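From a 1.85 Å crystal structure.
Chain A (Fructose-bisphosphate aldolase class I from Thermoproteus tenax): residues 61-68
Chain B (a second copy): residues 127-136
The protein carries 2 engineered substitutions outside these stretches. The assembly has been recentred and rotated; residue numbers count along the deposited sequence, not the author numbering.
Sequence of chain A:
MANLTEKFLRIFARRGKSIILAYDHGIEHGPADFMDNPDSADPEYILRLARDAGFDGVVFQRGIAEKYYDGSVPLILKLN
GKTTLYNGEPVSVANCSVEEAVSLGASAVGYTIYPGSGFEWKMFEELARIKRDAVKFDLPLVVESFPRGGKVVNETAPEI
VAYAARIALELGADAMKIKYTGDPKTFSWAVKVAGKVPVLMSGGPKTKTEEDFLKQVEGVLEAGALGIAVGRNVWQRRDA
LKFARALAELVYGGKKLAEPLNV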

ATOM      1  N   GLN A  61       7.005   4.376  25.122  1.00 10.89           N
ATOM      2  CA  GLN A  61       6.094   4.564  23.989  1.00 11.44           C
ATOM      3  C   GLN A  61       5.445   5.926  24.146  1.00 11.34           C
ATOM      4  O   GLN A  61       5.488   6.525  25.199  1.00 10.31           O
ATOM      5  CB  GLN A  61       5.011   3.478  23.961  1.00 11.20           C
ATOM      6  CG  GLN A  61       5.523   2.027  23.793  1.00 14.16           C
ATOM      7  CD  GLN A  61       5.875   1.670  22.370  1.00 18.94           C
ATOM      8  OE1 GLN A  61       5.491   2.369  21.426  1.00 20.10           O
ATOM      9  NE2 GLN A  61       6.593   0.570  22.211  1.00 18.80           N
ATOM     10  N   ARG A  62       4.798   6.395  23.082  1.00 12.07           N
ATOM     11  CA  ARG A  62       4.255   7.742  23.037  1.00 12.28           C
ATOM     12  C   ARG A  62       3.221   8.041  24.113  1.00 11.28           C
ATOM     13  O   ARG A  62       3.210   9.155  24.666  1.00 11.20           O
ATOM     14  CB  ARG A  62       3.652   8.039  21.647  1.00 13.52           C
ATOM     15  CG  ARG A  62       2.317   7.301  21.321  1.00 15.66           C
ATOM     16  CD  ARG A  62       1.650   7.849  20.058  1.00 15.40           C
ATOM     17  NE  ARG A  62       1.449   9.311  20.172  1.00 11.77           N
ATOM     18  CZ  ARG A  62       1.390  10.152  19.154  1.00 14.91           C
ATOM     19  NH1 ARG A  62       1.444   9.742  17.882  1.00 14.05           N
ATOM     20  NH2 ARG A  62       1.264  11.437  19.420  1.00 12.09           N
ATOM     21  N   GLY A  63       2.354   7.078  24.427  1.00 11.11           N
ATOM     22  CA  GLY A  63       1.280   7.312  25.380  1.00 10.37           C
ATOM     23  C   GLY A  63       1.810   7.531  26.791  1.00 10.06           C
ATOM     24  O   GLY A  63       1.335   8.404  27.553  1.00 11.24           O
ATOM     25  N   ILE A  64       2.815   6.739  27.143  1.00 11.47           N
ATOM     26  CA  ILE A  64       3.432   6.822  28.459  1.00 11.94           C
ATOM     27  C   ILE A  64       4.203   8.129  28.547  1.00 12.26           C
ATOM     28  O   ILE A  64       4.136   8.834  29.558  1.00 13.27           O
ATOM     29  CB  ILE A  64       4.366   5.639  28.711  1.00 12.01           C
ATOM     30  CG1 ILE A  64       3.619   4.317  28.620  1.00 12.49           C
ATOM     31  CG2 ILE A  64       5.074   5.789  30.088  1.00 13.44           C
ATOM     32  CD1 ILE A  64       2.491   4.163  29.612  1.00 14.31           C
ATOM     33  N   ALA A  65       4.883   8.489  27.455  1.00 12.83           N
ATOM     34  CA  ALA A  65       5.640   9.727  27.428  1.00 12.14           C
ATOM     35  C   ALA A  65       4.700  10.912  27.633  1.00 11.91           C
ATOM     36  O   ALA A  65       4.952  11.756  28.499  1.00 11.56           O
ATOM     37  CB  ALA A  65       6.421   9.882  26.146  1.00 11.62           C
ATOM     38  N   GLU A  66       3.611  10.939  26.878  1.00 11.81           N
ATOM     39  CA  GLU A  66       2.655  12.047  26.936  1.00 12.43           C
ATOM     40  C   GLU A  66       2.029  12.220  28.314  1.00 12.42           C
ATOM     41  O   GLU A  66       1.909  13.325  28.805  1.00 10.82           O
ATOM     42  CB  GLU A  66       1.563  11.870  25.865  1.00 13.21           C
ATOM     43  CG  GLU A  66       0.537  12.991  25.805  1.00 17.39           C
ATOM     44  CD  GLU A  66      -0.570  12.728  24.773  1.00 21.93           C
ATOM     45  OE1 GLU A  66      -1.271  11.720  24.861  1.00 27.66           O
ATOM     46  OE2 GLU A  66      -0.744  13.559  23.871  1.00 29.05           O
ATOM     47  N   LYS A  67       1.602  11.120  28.920  1.00 11.26           N
ATOM     48  CA  LYS A  67       0.877  11.171  30.191  1.00 11.87           C
ATOM     49  C   LYS A  67       1.749  11.267  31.465  1.00 10.97           C
ATOM     50  O   LYS A  67       1.284  11.712  32.532  1.00 11.15           O
ATOM     51  CB  LYS A  67      -0.041   9.952  30.287  1.00 12.60           C
ATOM     52  CG  LYS A  67      -1.474  10.218  29.869  1.00 16.14           C
ATOM     53  CD  LYS A  67      -1.620  10.187  28.412  1.00 16.19           C
ATOM     54  CE  LYS A  67      -3.072  10.501  27.994  1.00 17.25           C
ATOM     55  NZ  LYS A  67      -3.156  10.371  26.484  1.00 17.27           N
ATOM     56  N   TYR A  68       2.995  10.838  31.353  1.00 10.90           N
ATOM     57  CA  TYR A  68       3.856  10.616  32.509  1.00 11.17           C
ATOM     58  C   TYR A  68       5.215  11.286  32.437  1.00 12.27           C
ATOM     59  O   TYR A  68       5.775  11.607  33.472  1.00 11.29           O
ATOM     60  CB  TYR A  68       4.095   9.105  32.752  1.00 11.20           C
ATOM     61  CG  TYR A  68       2.861   8.379  33.185  1.00 12.37           C
ATOM     62  CD1 TYR A  68       2.478   8.360  34.530  1.00  9.01           C
ATOM     63  CD2 TYR A  68       2.031   7.748  32.251  1.00 11.17           C
ATOM     64  CE1 TYR A  68       1.325   7.707  34.938  1.00 12.71           C
ATOM     65  CE2 TYR A  68       0.870   7.104  32.659  1.00 11.54           C
ATOM     66  CZ  TYR A  68       0.534   7.076  34.002  1.00 12.07           C
ATOM     67  OH  TYR A  68      -0.623   6.432  34.405  1.00 10.14           O
TER
ATOM     68  N   LEU B 127      -3.937   4.745  13.344  1.00 14.91           N
ATOM     69  CA  LEU B 127      -4.172   5.392  14.632  1.00 15.96           C
ATOM     70  C   LEU B 127      -3.117   6.474  14.883  1.00 16.49           C
ATOM     71  O   LEU B 127      -3.433   7.516  15.439  1.00 18.60           O
ATOM     72  CB  LEU B 127      -4.173   4.350  15.756  1.00 15.89           C
ATOM     73  CG  LEU B 127      -4.430   4.860  17.199  1.00 18.62           C
ATOM     74  CD1 LEU B 127      -5.777   5.603  17.284  1.00 20.27           C
ATOM     75  CD2 LEU B 127      -4.453   3.737  18.187  1.00 18.22           C
ATOM     76  N   ALA B 128      -1.906   6.272  14.395  1.00 15.52           N
ATOM     77  CA  ALA B 128      -0.850   7.252  14.559  1.00 15.25           C
ATOM     78  C   ALA B 128      -1.291   8.577  13.963  1.00 14.27           C
ATOM     79  O   ALA B 128      -1.101   9.627  14.571  1.00 14.61           O
ATOM     80  CB  ALA B 128       0.445   6.791  13.877  1.00 15.90           C
ATOM     81  N   ARG B 129      -1.867   8.508  12.766  1.00 12.12           N
ATOM     82  CA  ARG B 129      -2.321   9.701  12.054  1.00 13.18           C
ATOM     83  C   ARG B 129      -3.534  10.346  12.733  1.00 12.09           C
ATOM     84  O   ARG B 129      -3.595  11.567  12.860  1.00 11.61           O
ATOM     85  CB  ARG B 129      -2.656   9.347  10.593  1.00 13.49           C
ATOM     86  CG  ARG B 129      -1.405   9.034   9.763  1.00 21.27           C
ATOM     87  CD  ARG B 129      -1.674   9.085   8.245  1.00 26.76           C
ATOM     88  NE  ARG B 129      -2.410   7.893   7.863  1.00 33.55           N
ATOM     89  CZ  ARG B 129      -1.843   6.695   7.675  1.00 37.66           C
ATOM     90  NH1 ARG B 129      -0.522   6.555   7.815  1.00 39.25           N
ATOM     91  NH2 ARG B 129      -2.592   5.635   7.350  1.00 38.53           N
ATOM     92  N   ILE B 130      -4.481   9.511  13.163  1.00 11.17           N
ATOM     93  CA  ILE B 130      -5.665   9.944  13.915  1.00 11.92           C
ATOM     94  C   ILE B 130      -5.309  10.566  15.250  1.00 11.60           C
ATOM     95  O   ILE B 130      -5.856  11.579  15.611  1.00 10.73           O
ATOM     96  CB  ILE B 130      -6.636   8.770  14.111  1.00 12.89           C
ATOM     97  CG1 ILE B 130      -7.282   8.440  12.757  1.00 15.21           C
ATOM     98  CG2 ILE B 130      -7.713   9.085  15.142  1.00 13.98           C
ATOM     99  CD1 ILE B 130      -7.923   7.225  12.764  1.00 20.07           C
ATOM    100  N   LYS B 131      -4.354   9.986  15.966  1.00 11.42           N
ATOM    101  CA  LYS B 131      -3.879  10.556  17.208  1.00 11.95           C
ATOM    102  C   LYS B 131      -3.253  11.931  16.980  1.00 11.99           C
ATOM    103  O   LYS B 131      -3.517  12.891  17.730  1.00 11.08           O
ATOM    104  CB  LYS B 131      -2.883   9.612  17.876  1.00 12.19           C
ATOM    105  CG  LYS B 131      -2.098  10.180  19.080  1.00 12.60           C
ATOM    106  CD  LYS B 131      -2.932  10.524  20.276  1.00 11.66           C
ATOM    107  CE  LYS B 131      -2.108  11.200  21.368  1.00 14.71           C
ATOM    108  NZ  LYS B 131      -2.907  11.446  22.592  1.00 12.17           N
ATOM    109  N   ARG B 132      -2.395  12.041  15.970  1.00 11.30           N
ATOM    110  CA  ARG B 132      -1.758  13.322  15.681  1.00 11.76           C
ATOM    111  C   ARG B 132      -2.821  14.389  15.365  1.00 11.59           C
ATOM    112  O   ARG B 132      -2.730  15.536  15.824  1.00 12.08           O
ATOM    113  CB  ARG B 132      -0.775  13.139  14.523  1.00 11.77           C
ATOM    114  CG  ARG B 132       0.076  14.336  14.243  1.00 15.86           C
ATOM    115  CD  ARG B 132       1.080  14.021  13.154  1.00 18.70           C
ATOM    116  NE  ARG B 132       2.138  15.016  13.087  1.00 22.14           N
ATOM    117  CZ  ARG B 132       3.238  14.884  12.340  1.00 26.30           C
ATOM    118  NH1 ARG B 132       4.144  15.851  12.336  1.00 27.39           N
ATOM    119  NH2 ARG B 132       3.411  13.815  11.576  1.00 26.10           N
ATOM    120  N   ASP B 133      -3.849  14.005  14.625  1.00 11.83           N
ATOM    121  CA  ASP B 133      -4.931  14.928  14.246  1.00 11.92           C
ATOM    122  C   ASP B 133      -5.787  15.278  15.462  1.00 11.81           C
ATOM    123  O   ASP B 133      -6.264  16.382  15.575  1.00 12.69           O
ATOM    124  CB  ASP B 133      -5.824  14.340  13.156  1.00 10.89           C
ATOM    125  CG  ASP B 133      -5.278  14.507  11.749  1.00 16.28           C
ATOM    126  OD1 ASP B 133      -4.313  15.290  11.519  1.00 19.64           O
ATOM    127  OD2 ASP B 133      -5.825  13.922  10.781  1.00 17.05           O
ATOM    128  N   ALA B 134      -6.002  14.327  16.345  1.00 11.76           N
ATOM    129  CA  ALA B 134      -6.809  14.564  17.559  1.00 12.17           C
ATOM    130  C   ALA B 134      -6.160  15.636  18.399  1.00 11.45           C
ATOM    131  O   ALA B 134      -6.829  16.524  18.907  1.00 12.17           O
ATOM    132  CB  ALA B 134      -6.976  13.281  18.369  1.00 11.26           C
ATOM    133  N   VAL B 135      -4.839  15.577  18.497  1.00 11.38           N
ATOM    134  CA  VAL B 135      -4.072  16.552  19.245  1.00 12.51           C
ATOM    135  C   VAL B 135      -4.175  17.901  18.539  1.00 12.29           C
ATOM    136  O   VAL B 135      -4.447  18.909  19.180  1.00 12.04           O
ATOM    137  CB  VAL B 135      -2.603  16.092  19.447  1.00 12.48           C
ATOM    138  CG1 VAL B 135      -1.774  17.178  20.085  1.00 15.35           C
ATOM    139  CG2 VAL B 135      -2.546  14.836  20.331  1.00 14.63           C
ATOM    140  N   LYS B 136      -4.025  17.910  17.212  1.00 11.17           N
ATOM    141  CA  LYS B 136      -4.109  19.116  16.413  1.00 11.81           C
ATOM    142  C   LYS B 136      -5.459  19.840  16.541  1.00 10.63           C
ATOM    143  O   LYS B 136      -5.505  21.057  16.550  1.00 12.21           O
ATOM    144  CB  LYS B 136      -3.890  18.744  14.938  1.00 11.76           C
ATOM    145  CG  LYS B 136      -4.050  19.863  13.939  1.00 14.58           C
ATOM    146  CD  LYS B 136      -3.612  19.384  12.513  1.00 16.75           C
ATOM    147  CE  LYS B 136      -4.034  20.333  11.431  1.00 19.22           C
ATOM    148  NZ  LYS B 136      -3.702  19.762  10.054  1.00 19.74           N
TER

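The main link between the two stretches is a salt bridge between Glu66(A) and Lys131(B). Lys131(B) NZ donates a hydrogen bond to Glu66(A) OE1 at 2.8 Å. A second, weak hydrogen bond runs from Lys131(B) NZ to Glu66(A) OE2 at 3.3 Å, so the ammonium group meets both carboxylate oxygens unequally.

Glu66(A) OE1 also accepts a hydrogen bond from Lys67(A) NZ at 2.8 Å, a salt bridge within its own stretch. The two ammonium groups therefore come close: Lys67(A) NZ lies 4.0 Å from Lys131(B) NZ. The shared carboxylate offsets the repulsion between these like charges. Glutamate suits its place because one carboxylate can accept from both amines. Both amines also have hydrogen-bond partners elsewhere in the structure.

The helices are nearly parallel, at 19°, but their axes approach no closer than 13.7 Å. Glu66(A) and Lys131(B) each have the CA-to-CB bond directed toward the other stretch. Glu66(A) is extended, with chi1 and chi2 both t. Lys131(B) bends at chi2 (p) and is extended beyond it. Lys67(A) starts out sideways, but its end comes nearer.

Arg62(A), one helical turn before Glu66(A), also has its CA-to-CB bond toward chain B. The aliphatic part of Lys131(B) packs over one face of its guanidinium, with Arg62(A) CZ 3.5 Å from Lys131(B) CG. Lysine suits this place because its methylenes can cover the flat group while its amine reaches the carboxylate. Arginine offers that flat face while its NH1 and NH2 bond elsewhere in the structure. Arg62(A) NH1 is 4.2 Å from Ala128(B) O, a contact without a hydrogen bond.

Packing is otherwise slight. Val135(B), an exposed residue, puts CG2 4.2 Å from Glu66(A) OE2. The stretches bury 218 Å² in total, mostly on Lys131(B) and Arg62(A), both buried in the assembly.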